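Local coordinates for putative cytoplasmic protein (Enterobacter cloacae, PDB 4HFK), which probably acts as a Tae4-family amidase effector of the type VI secretion system, cutting peptide bonds in bacterial cell-wall peptidoglycan, at residues 62-67 and 96-101; 114-119 and 165-170; 128-133 and 152-157. All coordinates share one frame; numbering follows the deposited sequence.

How the contacts relate
Contacts 1 and 3 are buried, whereas the centre of contact 2 lies about 16 Å from the chain centre, at a partly exposed margin. Contact 1 joins two helices through thioether and methyl groups. Contacts 2 and 3 share the four-stranded antiparallel sheet, in which strands 166-174 and 126-133 are neighbours; contact 2 attaches a proline-containing turn to the first, and contact 3 lays an aromatic loop over the second. Helix 95-106 of contact 1 reaches the same sheet where Ile-99 packs on Ile-129, on the face away from the loop of contact 3. Chemistry thus passes from sulfur and aliphatic packing, through a T-shaped ring pair, to proline contacts and a weak C-H...O approach.

Contact 1. Residues 62-67 and 96-101; sequences RMSYVL and KDMIAF
Met-98 fills the gap between two helices of the papain-like fold expected for a family of peptidase clan CA, meeting Met-63, Ser-64 and Leu-67 together. The axes of segments 62-67 and 96-101 approach to 11.1 Å at their closest, with 36° between their directions, so side chains rather than backbones bridge the interface. The tight part gathers round the thioether of Met-98. With CG anti to the backbone N (chi1 175°) and the chain then bent twice, its sulfur is brought up against two aliphatic groups of helix 59-68. Met-98 SD lies 3.8 Å from Leu-67 CD1, the two side chains meeting tip to tip, and 3.9 Å from Met-63 CG, where the side chains cross nearly at a right angle. Leu-67 CD1 serves two partners, since it also lies at the edge of the Phe-101 ring, in its plane, 3.9 Å from CE2. Tyr-80 meets that ring edge-to-face, and Phe-28 of helix 21-30 packs on Met-63.

The far side of helix 95-106 differs. Ala-100 is exposed, and Lys-96 uses NZ to hydrogen-bond with Asn-49, Glu-46 and Ser-48 of a neighbouring uncharacterized protein chain, plausibly a cognate immunity protein. Back in the interior, the hydroxyl of Ser-64 is engaged by Pro-60 O and Met-92 N, while the Met-98 methyl CE rests against it, 3.4 Å from Ser-64 OG.

Contact 2. Residues 114-119 and 165-170; sequences SSPTPA and FIPTNA
Pro-116 carries the apolar part of this contact, its ring packed against both Pro-167 and Ala-170 of strand 166-174. One end of the ring presses on the alanine methyl: Pro-116 CB and Ala-170 CB are 3.5 Å apart, tighter than usual van der Waals packing. Further round the ring, Pro-116 CG lies 3.8 Å from Pro-167 CB, and the two pyrrolidines cross obliquely. The same CG also touches backbone, 3.8 Å from the carbonyl carbon of Asn-169, and the neighbouring ring atom Pro-116 CD comes within 3.9 Å of Asn-169 N, so the proline follows the strand over four residues. Phe-130 and Phe-121 pack on Ala-170, and Leu-157 on Pro-167.

One weak polar contact links the main chains. A C-H...O approach joins Ser-114 CA to Thr-168 O at 3.3 Å, with 149° at the hydrogen, and no conventional hydrogen bond crosses between the two segments. Just beyond, Ser-115 adopts positive phi (43°), a left-handed conformation, between Ser-114 and the packed Pro-116.

Conventional hydrogen bonds instead shape each segment or tie it to neighbours. Thr-117 OG1 accepts from Ala-119 N at 3.1 Å, an ST turn. Asn-169 is held at both amide atoms, OD1 by Thr-171 OG1 and ND2 by Ser-112 OG.

On its other side the strand departs from regular pairing: Thr-168 and Asn-169 both face Thr-131, a classic beta bulge. The whole joins the exit of outermost strand 111-114 to an inner strand of the four-stranded antiparallel sheet.

Contact 3. Residues 128-133 and 152-157; sequences IIFTGH and DDCHFL
The Phe-130 ring is enclosed by His-155 and Cys-154 backbone on one face, Ile-128 on the opposite face and Phe-156 at its edge. His-155 N sits 3.5 Å above the ring plane, over its centre. The 154-155 peptide stands steeply on the ring, this nitrogen end lowest, with Cys-154 C higher and shifted toward the rim. Ile-128 CG1 is 4.0 Å from the plane of the Phe-130 ring on the far side and likewise shifted toward the rim. This is where the loop after strand 140-145 covers one face of the four-stranded antiparallel sheet.

Phe-130 and Phe-156 form a T-shaped pair, with centroids 4.9 Å apart and planes at 78°. Phe-130 gives the edge: its CE1 points at the centre of the Phe-156 face, 3.6 Å above that plane. Phe-130 has CG anti to its carbonyl carbon (chi1 -54°), which turns the ring off the strand toward the loop. A CH-pi contact adds to the grip, His-155 CB standing over the Phe-130 face 4.3 Å from the centroid and 28° off the normal. Ile-128 CD1 extends the apolar surface to Phe-156 CZ at 4.0 Å.

Covalent and polar ties fix the loop that supplies these groups. Cys-154 forms a disulfide with Cys-150, and Asn-162 holds both His-155 ND1 and the Phe-156 carbonyl. At the loop's start, Asp-152 OD1 hydrogen-bonds with Thr-143 OG1 and His-141 NE2 of strand 140-145. The same oxygen, Asp-152 OD1, accepts from Asp-153 N at 2.7 Å, a donor that approaches from above the carboxylate plane.

Contact 1. Residues 62-67 and 96-101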
loop_
_atom_site.group_PDB
_atom_site.type_symbol
_atom_site.label_atom_id
_atom_site.label_comp_id
_atom_site.label_asym_id
_atom_site.label_seq_id
_atom_site.Cartn_x
_atom_site.Cartn_y
_atom_site.Cartn_z
ATOM N N ARG A 62 -20.408 -9.536 -19.243
ATOM C CA ARG A 62 -21.133 -10.587 -19.959
ATOM C C ARG A 62 -22.615 -10.290 -20.011
ATOM O O ARG A 62 -23.245 -10.396 -21.068
ATOM C CB ARG A 62 -20.928 -11.941 -19.278
ATOM C CG ARG A 62 -19.496 -12.466 -19.317
ATOM C CD ARG A 62 -19.459 -13.910 -18.812
ATOM N NE ARG A 62 -18.101 -14.441 -18.738
ATOM C CZ ARG A 62 -17.383 -14.479 -17.620
ATOM N NH1 ARG A 62 -17.903 -14.021 -16.486
ATOM N NH2 ARG A 62 -16.152 -14.979 -17.632
ATOM N N MET A 63 -23.184 -9.906 -18.871
ATOM C CA MET A 63 -24.626 -9.686 -18.832
ATOM C C MET A 63 -24.997 -8.434 -19.621
ATOM O O MET A 63 -26.106 -8.341 -20.146
ATOM C CB MET A 63 -25.149 -9.615 -17.390
ATOM C CG MET A 63 -26.672 -9.744 -17.271
ATOM S SD MET A 63 -27.368 -11.266 -17.980
ATOM C CE MET A 63 -26.350 -12.472 -17.127
ATOM N N SER A 64 -24.066 -7.482 -19.709
ATOM C CA SER A 64 -24.263 -6.281 -20.518
ATOM C C SER A 64 -24.362 -6.688 -21.982
ATOM O O SER A 64 -25.199 -6.173 -22.721
ATOM C CB SER A 64 -23.090 -5.312 -20.359
ATOM O OG SER A 64 -23.068 -4.729 -19.073
ATOM N N TYR A 65 -23.493 -7.609 -22.392
ATOM C CA TYR A 65 -23.527 -8.154 -23.748
ATOM C C TYR A 65 -24.857 -8.845 -24.033
ATOM O O TYR A 65 -25.459 -8.640 -25.096
ATOM C CB TYR A 65 -22.393 -9.162 -23.954
ATOM C CG TYR A 65 -22.443 -9.854 -25.299
ATOM C CD1 TYR A 65 -22.085 -9.187 -26.460
ATOM C CD2 TYR A 65 -22.842 -11.173 -25.401
ATOM C CE1 TYR A 65 -22.131 -9.822 -27.696
ATOM C CE2 TYR A 65 -22.888 -11.821 -26.618
ATOM C CZ TYR A 65 -22.533 -11.141 -27.763
ATOM O OH TYR A 65 -22.582 -11.792 -28.974
ATOM N N VAL A 66 -25.303 -9.673 -23.090
ATOM C CA VAL A 66 -26.549 -10.421 -23.268
ATOM C C VAL A 66 -27.719 -9.465 -23.454
ATOM O O VAL A 66 -28.522 -9.606 -24.387
ATOM C CB VAL A 66 -26.843 -11.332 -22.060
ATOM C CG1 VAL A 66 -28.251 -11.931 -22.174
ATOM C CG2 VAL A 66 -25.791 -12.436 -21.948
ATOM N N LEU A 67 -27.813 -8.496 -22.550
ATOM C CA LEU A 67 -28.926 -7.562 -22.546
ATOM C C LEU A 67 -28.907 -6.725 -23.823
ATOM O O LEU A 67 -29.943 -6.551 -24.469
ATOM C CB LEU A 67 -28.855 -6.663 -21.310
ATOM C CG LEU A 67 -29.180 -7.335 -19.969
ATOM C CD1 LEU A 67 -28.936 -6.397 -18.783
ATOM C CD2 LEU A 67 -30.620 -7.808 -19.976
ATOM N N LYS A 96 -22.308 -4.330 -8.984
ATOM C CA LYS A 96 -23.336 -3.656 -8.178
ATOM C C LYS A 96 -24.291 -2.840 -9.061
ATOM O O LYS A 96 -25.491 -2.753 -8.785
ATOM C CB LYS A 96 -22.711 -2.774 -7.075
ATOM C CG LYS A 96 -22.048 -1.472 -7.568
ATOM C CD LYS A 96 -21.236 -0.760 -6.453
ATOM C CE LYS A 96 -20.738 0.609 -6.965
ATOM N NZ LYS A 96 -19.649 1.251 -6.153
ATOM N N ASP A 97 -23.761 -2.266 -10.137
ATOM C CA ASP A 97 -24.574 -1.502 -11.078
ATOM C C ASP A 97 -25.492 -2.426 -11.874
ATOM O O ASP A 97 -26.651 -2.092 -12.135
ATOM C CB ASP A 97 -23.681 -0.732 -12.052
ATOM C CG ASP A 97 -22.982 0.444 -11.405
ATOM O OD1 ASP A 97 -23.305 0.761 -10.246
ATOM O OD2 ASP A 97 -22.113 1.059 -12.063
ATOM N N MET A 98 -24.974 -3.579 -12.287
ATOM C CA MET A 98 -25.801 -4.517 -13.056
ATOM C C MET A 98 -26.944 -5.043 -12.177
ATOM O O MET A 98 -28.086 -5.172 -12.625
ATOM C CB MET A 98 -24.961 -5.677 -13.607
ATOM C CG MET A 98 -25.774 -6.770 -14.316
ATOM S SD MET A 98 -26.742 -6.197 -15.737
ATOM C CE MET A 98 -25.473 -5.495 -16.790
ATOM N N ILE A 99 -26.628 -5.327 -10.916
ATOM C CA ILE A 99 -27.636 -5.777 -9.957
ATOM C C ILE A 99 -28.738 -4.717 -9.797
ATOM O O ILE A 99 -29.919 -5.044 -9.799
ATOM C CB ILE A 99 -26.989 -6.112 -8.586
ATOM C CG1 ILE A 99 -26.120 -7.368 -8.720
ATOM C CG2 ILE A 99 -28.056 -6.316 -7.502
ATOM C CD1 ILE A 99 -25.265 -7.682 -7.515
ATOM N N ALA A 100 -28.347 -3.449 -9.685
ATOM C CA ALA A 100 -29.313 -2.359 -9.518
ATOM C C ALA A 100 -30.107 -2.106 -10.795
ATOM O O ALA A 100 -31.277 -1.733 -10.735
ATOM C CB ALA A 100 -28.615 -1.086 -9.085
ATOM N N PHE A 101 -29.461 -2.299 -11.942
ATOM C CA PHE A 101 -30.068 -2.025 -13.246
ATOM C C PHE A 101 -31.201 -2.988 -13.587
ATOM O O PHE A 101 -32.225 -2.581 -14.135
ATOM C CB PHE A 101 -29.001 -2.115 -14.334
ATOM C CG PHE A 101 -29.522 -1.909 -15.726
ATOM C CD1 PHE A 101 -30.094 -0.695 -16.098
ATOM C CD2 PHE A 101 -29.401 -2.915 -16.685
ATOM C CE1 PHE A 101 -30.560 -0.498 -17.394
ATOM C CE2 PHE A 101 -29.859 -2.723 -17.983
ATOM C CZ PHE A 101 -30.436 -1.514 -18.337
#

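Contact 2. Residues 114-119 and 165-170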
loop_
_atom_site.group_PDB
_atom_site.type_symbol
_atom_site.label_atom_id
_atom_site.label_comp_id
_atom_site.label_asym_id
_atom_site.label_seq_id
_atom_site.Cartn_x
_atom_site.Cartn_y
_atom_site.Cartn_z
ATOM N N SER A 114 -34.095 -15.939 0.833
ATOM C CA SER A 114 -32.913 -16.098 1.674
ATOM C C SER A 114 -32.461 -17.551 1.640
ATOM O O SER A 114 -33.222 -18.420 1.217
ATOM C CB SER A 114 -33.239 -15.708 3.111
ATOM O OG SER A 114 -33.453 -14.316 3.203
ATOM N N SER A 115 -31.235 -17.811 2.092
ATOM C CA SER A 115 -30.660 -19.161 2.072
ATOM C C SER A 115 -30.952 -19.887 0.760
ATOM O O SER A 115 -31.633 -20.911 0.765
ATOM C CB SER A 115 -31.215 -19.996 3.231
ATOM O OG SER A 115 -30.986 -19.370 4.481
ATOM N N PRO A 116 -30.447 -19.355 -0.367
ATOM C CA PRO A 116 -30.883 -19.867 -1.671
ATOM C C PRO A 116 -30.350 -21.256 -1.999
ATOM O O PRO A 116 -29.158 -21.522 -1.841
ATOM C CB PRO A 116 -30.303 -18.849 -2.664
ATOM C CG PRO A 116 -29.105 -18.277 -1.964
ATOM C CD PRO A 116 -29.455 -18.268 -0.491
ATOM N N THR A 117 -31.249 -22.124 -2.457
ATOM C CA THR A 117 -30.888 -23.421 -3.014
ATOM C C THR A 117 -31.650 -23.544 -4.330
ATOM O O THR A 117 -32.486 -22.695 -4.633
ATOM C CB THR A 117 -31.282 -24.592 -2.071
ATOM O OG1 THR A 117 -32.699 -24.760 -2.083
ATOM C CG2 THR A 117 -30.827 -24.326 -0.656
ATOM N N PRO A 118 -31.360 -24.584 -5.129
ATOM C CA PRO A 118 -32.173 -24.690 -6.344
ATOM C C PRO A 118 -33.648 -25.012 -6.079
ATOM O O PRO A 118 -34.452 -24.905 -7.007
ATOM C CB PRO A 118 -31.521 -25.851 -7.094
ATOM C CG PRO A 118 -30.077 -25.856 -6.617
ATOM C CD PRO A 118 -30.180 -25.475 -5.163
ATOM N N ALA A 119 -33.996 -25.401 -4.853
ATOM C CA ALA A 119 -35.370 -25.807 -4.536
ATOM C C ALA A 119 -36.363 -24.741 -4.964
ATOM O O ALA A 119 -37.413 -25.037 -5.532
ATOM C CB ALA A 119 -35.523 -26.076 -3.053
ATOM N N PHE A 165 -17.192 -16.833 -0.896
ATOM C CA PHE A 165 -18.529 -16.237 -0.985
ATOM C C PHE A 165 -19.551 -17.065 -0.228
ATOM O O PHE A 165 -19.598 -18.289 -0.365
ATOM C CB PHE A 165 -18.963 -16.157 -2.452
ATOM C CG PHE A 165 -20.299 -15.474 -2.682
ATOM C CD1 PHE A 165 -20.428 -14.095 -2.546
ATOM C CD2 PHE A 165 -21.405 -16.206 -3.114
ATOM C CE1 PHE A 165 -21.644 -13.454 -2.798
ATOM C CE2 PHE A 165 -22.629 -15.581 -3.370
ATOM C CZ PHE A 165 -22.750 -14.202 -3.205
ATOM N N ILE A 166 -20.389 -16.391 0.551
ATOM C CA ILE A 166 -21.515 -17.049 1.192
ATOM C C ILE A 166 -22.815 -16.348 0.795
ATOM O O ILE A 166 -23.074 -15.218 1.217
ATOM C CB ILE A 166 -21.357 -17.054 2.713
ATOM C CG1 ILE A 166 -20.105 -17.848 3.109
ATOM C CG2 ILE A 166 -22.598 -17.641 3.375
ATOM C CD1 ILE A 166 -19.987 -18.095 4.600
ATOM N N PRO A 167 -23.637 -17.022 -0.026
ATOM C CA PRO A 167 -24.885 -16.424 -0.513
ATOM C C PRO A 167 -25.886 -16.226 0.608
ATOM O O PRO A 167 -26.070 -17.128 1.429
ATOM C CB PRO A 167 -25.426 -17.467 -1.497
ATOM C CG PRO A 167 -24.771 -18.749 -1.129
ATOM C CD PRO A 167 -23.415 -18.377 -0.565
ATOM N N THR A 168 -26.527 -15.064 0.640
ATOM C CA THR A 168 -27.591 -14.819 1.605
ATOM C C THR A 168 -28.922 -14.596 0.894
ATOM O O THR A 168 -29.974 -14.556 1.533
ATOM C CB THR A 168 -27.294 -13.594 2.459
ATOM O OG1 THR A 168 -27.036 -12.481 1.596
ATOM C CG2 THR A 168 -26.081 -13.833 3.353
ATOM N N ASN A 169 -28.874 -14.432 -0.427
ATOM C CA ASN A 169 -30.092 -14.203 -1.210
ATOM C C ASN A 169 -29.908 -14.595 -2.666
ATOM O O ASN A 169 -28.803 -14.469 -3.223
ATOM C CB ASN A 169 -30.537 -12.728 -1.114
ATOM C CG ASN A 169 -31.701 -12.380 -2.076
ATOM O OD1 ASN A 169 -31.494 -12.120 -3.273
ATOM N ND2 ASN A 169 -32.920 -12.347 -1.543
ATOM N N ALA A 170 -30.986 -15.083 -3.274
ATOM C CA ALA A 170 -31.055 -15.184 -4.724
ATOM C C ALA A 170 -32.318 -14.497 -5.207
ATOM O O ALA A 170 -33.401 -14.688 -4.644
ATOM C CB ALA A 170 -31.005 -16.627 -5.209
#

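Contact 3. Residues 128-133 and 152-157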
loop_
_atom_site.group_PDB
_atom_site.type_symbol
_atom_site.label_atom_id
_atom_site.label_comp_id
_atom_site.label_asym_id
_atom_site.label_seq_id
_atom_site.Cartn_x
_atom_site.Cartn_y
_atom_site.Cartn_z
ATOM N N ILE A 128 -30.724 -14.861 -12.934
ATOM C CA ILE A 128 -30.618 -14.995 -11.480
ATOM C C ILE A 128 -29.453 -14.180 -10.915
ATOM O O ILE A 128 -28.405 -14.028 -11.560
ATOM C CB ILE A 128 -30.504 -16.484 -11.051
ATOM C CG1 ILE A 128 -30.693 -16.650 -9.536
ATOM C CG2 ILE A 128 -29.179 -17.086 -11.514
ATOM C CD1 ILE A 128 -30.930 -18.111 -9.106
ATOM N N ILE A 129 -29.660 -13.641 -9.718
ATOM C CA ILE A 129 -28.629 -12.905 -9.012
ATOM C C ILE A 129 -28.410 -13.570 -7.671
ATOM O O ILE A 129 -29.368 -13.766 -6.911
ATOM C CB ILE A 129 -29.066 -11.465 -8.712
ATOM C CG1 ILE A 129 -29.396 -10.716 -10.006
ATOM C CG2 ILE A 129 -27.978 -10.746 -7.914
ATOM C CD1 ILE A 129 -29.935 -9.307 -9.760
ATOM N N PHE A 130 -27.161 -13.922 -7.380
ATOM C CA PHE A 130 -26.802 -14.435 -6.068
ATOM C C PHE A 130 -26.086 -13.307 -5.356
ATOM O O PHE A 130 -25.086 -12.811 -5.859
ATOM C CB PHE A 130 -25.841 -15.617 -6.194
ATOM C CG PHE A 130 -26.351 -16.717 -7.076
ATOM C CD1 PHE A 130 -27.236 -17.667 -6.578
ATOM C CD2 PHE A 130 -25.959 -16.796 -8.409
ATOM C CE1 PHE A 130 -27.720 -18.688 -7.393
ATOM C CE2 PHE A 130 -26.437 -17.815 -9.233
ATOM C CZ PHE A 130 -27.316 -18.762 -8.725
ATOM N N THR A 131 -26.584 -12.903 -4.193
ATOM C CA THR A 131 -25.900 -11.883 -3.402
ATOM C C THR A 131 -25.495 -12.471 -2.058
ATOM O O THR A 131 -26.142 -13.395 -1.566
ATOM C CB THR A 131 -26.790 -10.651 -3.187
ATOM O OG1 THR A 131 -28.031 -11.060 -2.612
ATOM C CG2 THR A 131 -27.070 -9.969 -4.517
ATOM N N GLY A 132 -24.426 -11.940 -1.468
ATOM C CA GLY A 132 -23.928 -12.449 -0.204
ATOM C C GLY A 132 -22.652 -11.745 0.212
ATOM O O GLY A 132 -22.266 -10.743 -0.388
ATOM N N HIS A 133 -21.986 -12.268 1.237
ATOM C CA HIS A 133 -20.756 -11.658 1.723
ATOM C C HIS A 133 -19.578 -12.617 1.522
ATOM O O HIS A 133 -19.772 -13.833 1.430
ATOM C CB HIS A 133 -20.917 -11.285 3.202
ATOM C CG HIS A 133 -21.126 -12.468 4.101
ATOM N ND1 HIS A 133 -22.371 -12.933 4.445
ATOM C CD2 HIS A 133 -20.226 -13.285 4.710
ATOM C CE1 HIS A 133 -22.239 -13.989 5.243
ATOM N NE2 HIS A 133 -20.953 -14.217 5.415
ATOM N N ASP A 152 -22.889 -19.969 -16.386
ATOM C CA ASP A 152 -21.475 -20.223 -16.075
ATOM C C ASP A 152 -21.293 -21.085 -14.827
ATOM O O ASP A 152 -20.994 -22.276 -14.933
ATOM C CB ASP A 152 -20.583 -18.958 -16.054
ATOM C CG ASP A 152 -21.159 -17.810 -15.226
ATOM O OD1 ASP A 152 -22.176 -17.980 -14.518
ATOM O OD2 ASP A 152 -20.563 -16.714 -15.285
ATOM N N ASP A 153 -21.464 -20.484 -13.658
ATOM C CA ASP A 153 -21.368 -21.205 -12.393
ATOM C C ASP A 153 -22.449 -20.676 -11.468
ATOM O O ASP A 153 -22.677 -19.466 -11.420
ATOM C CB ASP A 153 -20.003 -20.973 -11.749
ATOM C CG ASP A 153 -19.008 -22.081 -12.052
ATOM O OD1 ASP A 153 -19.309 -22.965 -12.874
ATOM O OD2 ASP A 153 -17.913 -22.067 -11.455
ATOM N N CYS A 154 -23.125 -21.563 -10.747
ATOM C CA CYS A 154 -24.129 -21.117 -9.783
ATOM C C CYS A 154 -23.456 -20.772 -8.459
ATOM O O CYS A 154 -22.328 -21.191 -8.208
ATOM C CB CYS A 154 -25.197 -22.189 -9.576
ATOM S SG CYS A 154 -26.243 -22.462 -11.043
ATOM N N HIS A 155 -24.139 -19.990 -7.627
ATOM C CA HIS A 155 -23.635 -19.679 -6.294
ATOM C C HIS A 155 -24.753 -19.769 -5.256
ATOM O O HIS A 155 -25.004 -18.827 -4.492
ATOM C CB HIS A 155 -22.922 -18.315 -6.277
ATOM C CG HIS A 155 -21.708 -18.277 -7.152
ATOM N ND1 HIS A 155 -20.509 -18.849 -6.789
ATOM C CD2 HIS A 155 -21.524 -17.785 -8.406
ATOM C CE1 HIS A 155 -19.627 -18.690 -7.763
ATOM N NE2 HIS A 155 -20.224 -18.046 -8.757
ATOM N N PHE A 156 -25.428 -20.918 -5.253
ATOM C CA PHE A 156 -26.355 -21.264 -4.193
ATOM C C PHE A 156 -25.521 -21.632 -2.978
ATOM O O PHE A 156 -24.288 -21.705 -3.066
ATOM C CB PHE A 156 -27.202 -22.477 -4.591
ATOM C CG PHE A 156 -28.098 -22.240 -5.783
ATOM C CD1 PHE A 156 -29.329 -21.599 -5.626
ATOM C CD2 PHE A 156 -27.723 -22.679 -7.050
ATOM C CE1 PHE A 156 -30.168 -21.384 -6.723
ATOM C CE2 PHE A 156 -28.552 -22.468 -8.147
ATOM C CZ PHE A 156 -29.773 -21.819 -7.986
ATOM N N LEU A 157 -26.187 -21.863 -1.849
ATOM C CA LEU A 157 -25.513 -22.425 -0.681
ATOM C C LEU A 157 -24.794 -23.694 -1.118
ATOM O O LEU A 157 -25.331 -24.481 -1.897
ATOM C CB LEU A 157 -26.519 -22.757 0.430
ATOM C CG LEU A 157 -27.221 -21.573 1.101
ATOM C CD1 LEU A 157 -28.317 -22.056 2.057
ATOM C CD2 LEU A 157 -26.212 -20.692 1.842
#